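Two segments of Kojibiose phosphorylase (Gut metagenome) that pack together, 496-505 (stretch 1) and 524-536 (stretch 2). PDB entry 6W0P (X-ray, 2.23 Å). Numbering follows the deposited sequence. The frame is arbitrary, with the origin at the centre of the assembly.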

# COMPACT_ATOMS: atom_id res chain seq x y z
N CYS A 496 -11.92 -28.45 4.78
CA CYS A 496 -11.48 -28.83 3.42
C CYS A 496 -10.71 -30.17 3.48
O CYS A 496 -11.04 -31.09 2.71
N PHE A 497 -9.77 -30.30 4.42
CA PHE A 497 -8.89 -31.49 4.53
C PHE A 497 -9.75 -32.72 4.81
O PHE A 497 -9.52 -33.74 4.15
N GLN A 498 -10.70 -32.62 5.73
CA GLN A 498 -11.53 -33.76 6.17
C GLN A 498 -12.49 -34.15 5.03
O GLN A 498 -12.68 -35.36 4.82
N TYR A 499 -13.02 -33.20 4.26
CA TYR A 499 -13.90 -33.55 3.12
C TYR A 499 -13.10 -34.32 2.05
O TYR A 499 -13.61 -35.33 1.53
N LEU A 500 -11.91 -33.85 1.71
CA LEU A 500 -11.11 -34.50 0.65
C LEU A 500 -10.78 -35.92 1.10
O LEU A 500 -10.99 -36.85 0.32
N ASP A 501 -10.27 -36.05 2.32
CA ASP A 501 -9.98 -37.33 2.99
C ASP A 501 -11.15 -38.31 2.81
O ASP A 501 -10.89 -39.43 2.33
N LYS A 502 -12.38 -37.91 3.18
CA LYS A 502 -13.62 -38.73 3.04
C LYS A 502 -13.91 -39.04 1.57
O LYS A 502 -14.28 -40.19 1.28
N ILE A 503 -13.74 -38.10 0.63
CA ILE A 503 -13.95 -38.40 -0.81
C ILE A 503 -12.88 -39.40 -1.30
O ILE A 503 -13.23 -40.30 -2.08
N LEU A 504 -11.63 -39.30 -0.86
CA LEU A 504 -10.55 -40.20 -1.33
C LEU A 504 -10.79 -41.62 -0.80
O LEU A 504 -10.40 -42.56 -1.49
N ALA A 505 -11.47 -41.78 0.34
CA ALA A 505 -11.81 -43.07 0.98
C ALA A 505 -13.15 -43.63 0.47
O ALA A 505 -13.62 -44.64 1.03
N ASP A 524 1.99 -36.31 0.70
CA ASP A 524 1.10 -35.13 0.80
C ASP A 524 -0.10 -35.53 1.67
O ASP A 524 -0.46 -34.75 2.58
N LEU A 525 -0.65 -36.73 1.48
CA LEU A 525 -1.83 -37.24 2.25
C LEU A 525 -1.47 -37.41 3.72
O LEU A 525 -2.37 -37.17 4.55
N ALA A 526 -0.24 -37.83 4.03
CA ALA A 526 0.24 -37.97 5.42
C ALA A 526 0.39 -36.58 6.03
O ALA A 526 -0.00 -36.39 7.20
N LYS A 527 0.92 -35.62 5.26
CA LYS A 527 1.00 -34.21 5.72
C LYS A 527 -0.43 -33.72 5.98
O LYS A 527 -0.67 -33.19 7.06
N MET A 528 -1.36 -33.97 5.06
CA MET A 528 -2.74 -33.46 5.17
C MET A 528 -3.37 -33.98 6.46
O MET A 528 -3.97 -33.17 7.19
N LYS A 529 -3.22 -35.28 6.74
CA LYS A 529 -3.73 -35.89 8.00
C LYS A 529 -3.08 -35.22 9.20
O LYS A 529 -3.80 -34.88 10.15
N ASP A 530 -1.76 -35.06 9.20
CA ASP A 530 -1.05 -34.49 10.37
C ASP A 530 -1.47 -33.01 10.53
O ASP A 530 -1.70 -32.60 11.68
N ALA A 531 -1.60 -32.24 9.44
CA ALA A 531 -1.95 -30.80 9.53
C ALA A 531 -3.39 -30.67 10.06
O ALA A 531 -3.64 -29.82 10.94
N SER A 532 -4.27 -31.58 9.64
CA SER A 532 -5.69 -31.64 10.05
C SER A 532 -5.76 -31.84 11.56
O SER A 532 -6.50 -31.12 12.22
N ARG A 533 -4.98 -32.79 12.09
CA ARG A 533 -4.99 -33.15 13.53
C ARG A 533 -4.39 -32.00 14.35
O ARG A 533 -4.87 -31.75 15.46
N LYS A 534 -3.35 -31.35 13.85
CA LYS A 534 -2.58 -30.36 14.67
C LYS A 534 -3.11 -28.94 14.44
O LYS A 534 -2.60 -28.04 15.11
N MET A 535 -4.12 -28.77 13.60
CA MET A 535 -4.66 -27.43 13.23
C MET A 535 -5.07 -26.70 14.52
O MET A 535 -5.84 -27.27 15.32
N VAL A 536 -4.52 -25.51 14.71
CA VAL A 536 -4.85 -24.65 15.87
C VAL A 536 -6.31 -24.22 15.70
O VAL A 536 -6.65 -23.72 14.61

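Two helices, 496-504 and 524-534, cross at 137°, closer to antiparallel than to perpendicular, with their axes approaching to 9.9 Å. The contact buries 463 Å² in all, and Phe497 and Met528 supply the largest shares. Because the helices run in roughly opposed directions, a walk forward along the second helix is a walk backward along the first, from Leu504 to Phe497.

Asp524 takes no part, and the first contact belongs to Leu525. Its CA-to-CB bond points sideways, yet the branched end reaches across: with chi1 at -87° (m) and chi2 at 148°, between wells, CD2 of Leu525 lies 3.5 Å from CD1 of Leu504. Leu504, with chi1 m and chi2 t, points toward its partner, so two branched aliphatic chains meet methyl to methyl where both residues are still partly exposed. Ala526 and Lys527 are out of reach.

One turn after Leu525 comes Met528, which joins more partners than any other residue of this helix. Its CB also leaves sideways, and the t, t, p rotamer carries the long, unbranched chain into the interface. CG of Met528 packs 3.6 Å from CD1 of Phe497, while SD of Met528 sits 3.9 Å from CD2 of Leu500, a buried leucine in the t, p rotamer. SD of Met528 is also 4.8 Å from the centroid of the Phe497 ring, an oblique sulfur-aromatic contact. The terminal CE of Met528 comes to 3.5 Å from the backbone O of Phe497, an oxygen already engaged by the amide of Asp501 within its own helix. A flexible thioether suits this place, since it can lie along ring, methyl and backbone in turn without demanding a polar partner.

Lys529 begins by pointing away, but its m, t, t, m chain turns back, and NZ of Lys529 donates a hydrogen bond to OD2 of Asp501 at 2.8 Å, forming a salt bridge. Asp501, chi1 t, points toward the second helix. Lysine suits the exposed margin because its long aliphatic stem can span the gap while its charge meets the carboxylate. Asp530 is out of reach and forms salt bridges with Arg533 and Lys534 of its own helix.

Ala531 points toward the first helix, and its CB lies 4.4 Å from CE2 of Phe497; its single methyl makes a looser apolar contact with the ring. The CA atoms come nearest at Ser532, where CA of Ser532 lies 6.4 Å from CA of Phe497. Ser532 points toward the first helix, and OG of Ser532, with chi1 t, lies 4.0 Å from CB of Phe497 and 3.6 Å from CG of Gln498; these are packing contacts, and a small side chain suits a site where the CA atoms are this close.

Arg533 points away and Lys534 is out of reach. Met535, the first residue to leave helical geometry, returns toward the interface in the t, p, p rotamer, bringing its CE to 3.7 Å from CE2 of Phe497. The buried phenylalanine, chi1 m, thus offers one broad apolar ring to both methionines and to Ala531. Val536 lies beyond reach.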

# COMPACT_ATOMS: atom_id res chain seq x y z
CB CYS A 496 -10.59 -27.78 2.78
SG CYS A 496 -10.35 -28.11 1.02
CB PHE A 497 -7.84 -31.30 5.63
CG PHE A 497 -6.83 -30.21 5.35
CD1 PHE A 497 -6.53 -29.84 4.06
CD2 PHE A 497 -6.18 -29.58 6.40
CE1 PHE A 497 -5.62 -28.83 3.81
CE2 PHE A 497 -5.27 -28.57 6.15
CZ PHE A 497 -4.97 -28.21 4.85
CB GLN A 498 -12.25 -33.44 7.46
CG GLN A 498 -11.30 -33.28 8.64
CD GLN A 498 -12.04 -32.81 9.86
OE1 GLN A 498 -13.04 -32.09 9.76
NE2 GLN A 498 -11.56 -33.22 11.03
CB TYR A 499 -14.59 -32.33 2.52
CG TYR A 499 -15.69 -32.64 1.54
CD1 TYR A 499 -16.73 -33.50 1.89
CD2 TYR A 499 -15.71 -32.09 0.28
CE1 TYR A 499 -17.76 -33.80 1.00
CE2 TYR A 499 -16.73 -32.36 -0.62
CZ TYR A 499 -17.75 -33.22 -0.26
OH TYR A 499 -18.75 -33.49 -1.16
CB LEU A 500 -9.82 -33.71 0.38
CG LEU A 500 -8.88 -34.35 -0.63
CD1 LEU A 500 -9.61 -34.66 -1.93
CD2 LEU A 500 -7.68 -33.47 -0.91
CB ASP A 501 -9.65 -37.13 4.47
CG ASP A 501 -9.32 -38.46 5.13
OD1 ASP A 501 -10.29 -39.22 5.36
OD2 ASP A 501 -8.10 -38.76 5.33
CB LYS A 502 -14.80 -38.03 3.70
CG LYS A 502 -16.15 -38.69 3.46
CD LYS A 502 -17.17 -38.36 4.54
CE LYS A 502 -18.60 -38.45 4.07
NZ LYS A 502 -18.92 -37.31 3.17
CB ILE A 503 -14.00 -37.13 -1.67
CG1 ILE A 503 -15.20 -36.24 -1.30
CG2 ILE A 503 -14.03 -37.49 -3.14
CD1 ILE A 503 -16.55 -36.81 -1.72
CB LEU A 504 -9.19 -39.64 -0.90
CG LEU A 504 -8.79 -38.34 -1.59
CD1 LEU A 504 -7.42 -37.86 -1.12
CD2 LEU A 504 -8.79 -38.50 -3.11
CB ALA A 505 -11.86 -42.91 2.48
CB ASP A 524 0.71 -34.59 -0.58
CG ASP A 524 1.89 -34.08 -1.40
OD1 ASP A 524 2.87 -33.62 -0.79
OD2 ASP A 524 1.81 -34.15 -2.66
CB LEU A 525 -2.32 -38.56 1.67
CG LEU A 525 -3.32 -38.38 0.53
CD1 LEU A 525 -3.20 -39.52 -0.48
CD2 LEU A 525 -4.73 -38.26 1.07
CB ALA A 526 1.52 -38.76 5.49
CB LYS A 527 1.76 -33.29 4.75
CG LYS A 527 1.97 -31.90 5.33
CD LYS A 527 2.54 -30.86 4.39
CE LYS A 527 2.72 -29.56 5.14
NZ LYS A 527 3.27 -28.50 4.27
CB MET A 528 -3.64 -33.84 3.99
CG MET A 528 -4.96 -33.10 4.03
SD MET A 528 -5.90 -33.22 2.50
CE MET A 528 -6.54 -34.89 2.62
CB LYS A 529 -3.52 -37.41 8.04
CG LYS A 529 -4.62 -38.24 7.38
CD LYS A 529 -4.24 -39.71 7.16
CE LYS A 529 -5.21 -40.46 6.26
NZ LYS A 529 -6.56 -40.52 6.87
CB ASP A 530 0.47 -34.69 10.29
CG ASP A 530 1.19 -34.20 11.54
OD1 ASP A 530 0.88 -34.71 12.65
OD2 ASP A 530 2.05 -33.26 11.41
CB ALA A 531 -1.75 -30.10 8.20
CB SER A 532 -6.41 -32.71 9.30
OG SER A 532 -7.81 -32.55 9.42
CB ARG A 533 -4.23 -34.47 13.76
CG ARG A 533 -4.88 -35.69 13.13
CD ARG A 533 -4.31 -37.05 13.57
NE ARG A 533 -2.84 -37.08 13.59
CZ ARG A 533 -2.03 -37.73 12.74
NH1 ARG A 533 -2.53 -38.47 11.77
NH2 ARG A 533 -0.72 -37.63 12.87
CB LYS A 534 -1.10 -30.46 14.35
CG LYS A 534 -0.44 -31.73 14.88
CD LYS A 534 1.04 -31.76 14.61
CE LYS A 534 1.73 -32.99 15.17
NZ LYS A 534 3.12 -33.03 14.68
CB MET A 535 -5.84 -27.54 12.27
CG MET A 535 -6.34 -26.19 11.79
SD MET A 535 -5.26 -25.34 10.61
CE MET A 535 -5.44 -26.46 9.23
CB VAL A 536 -3.92 -23.44 15.98
CG1 VAL A 536 -4.36 -22.53 17.11
CG2 VAL A 536 -2.47 -23.85 16.15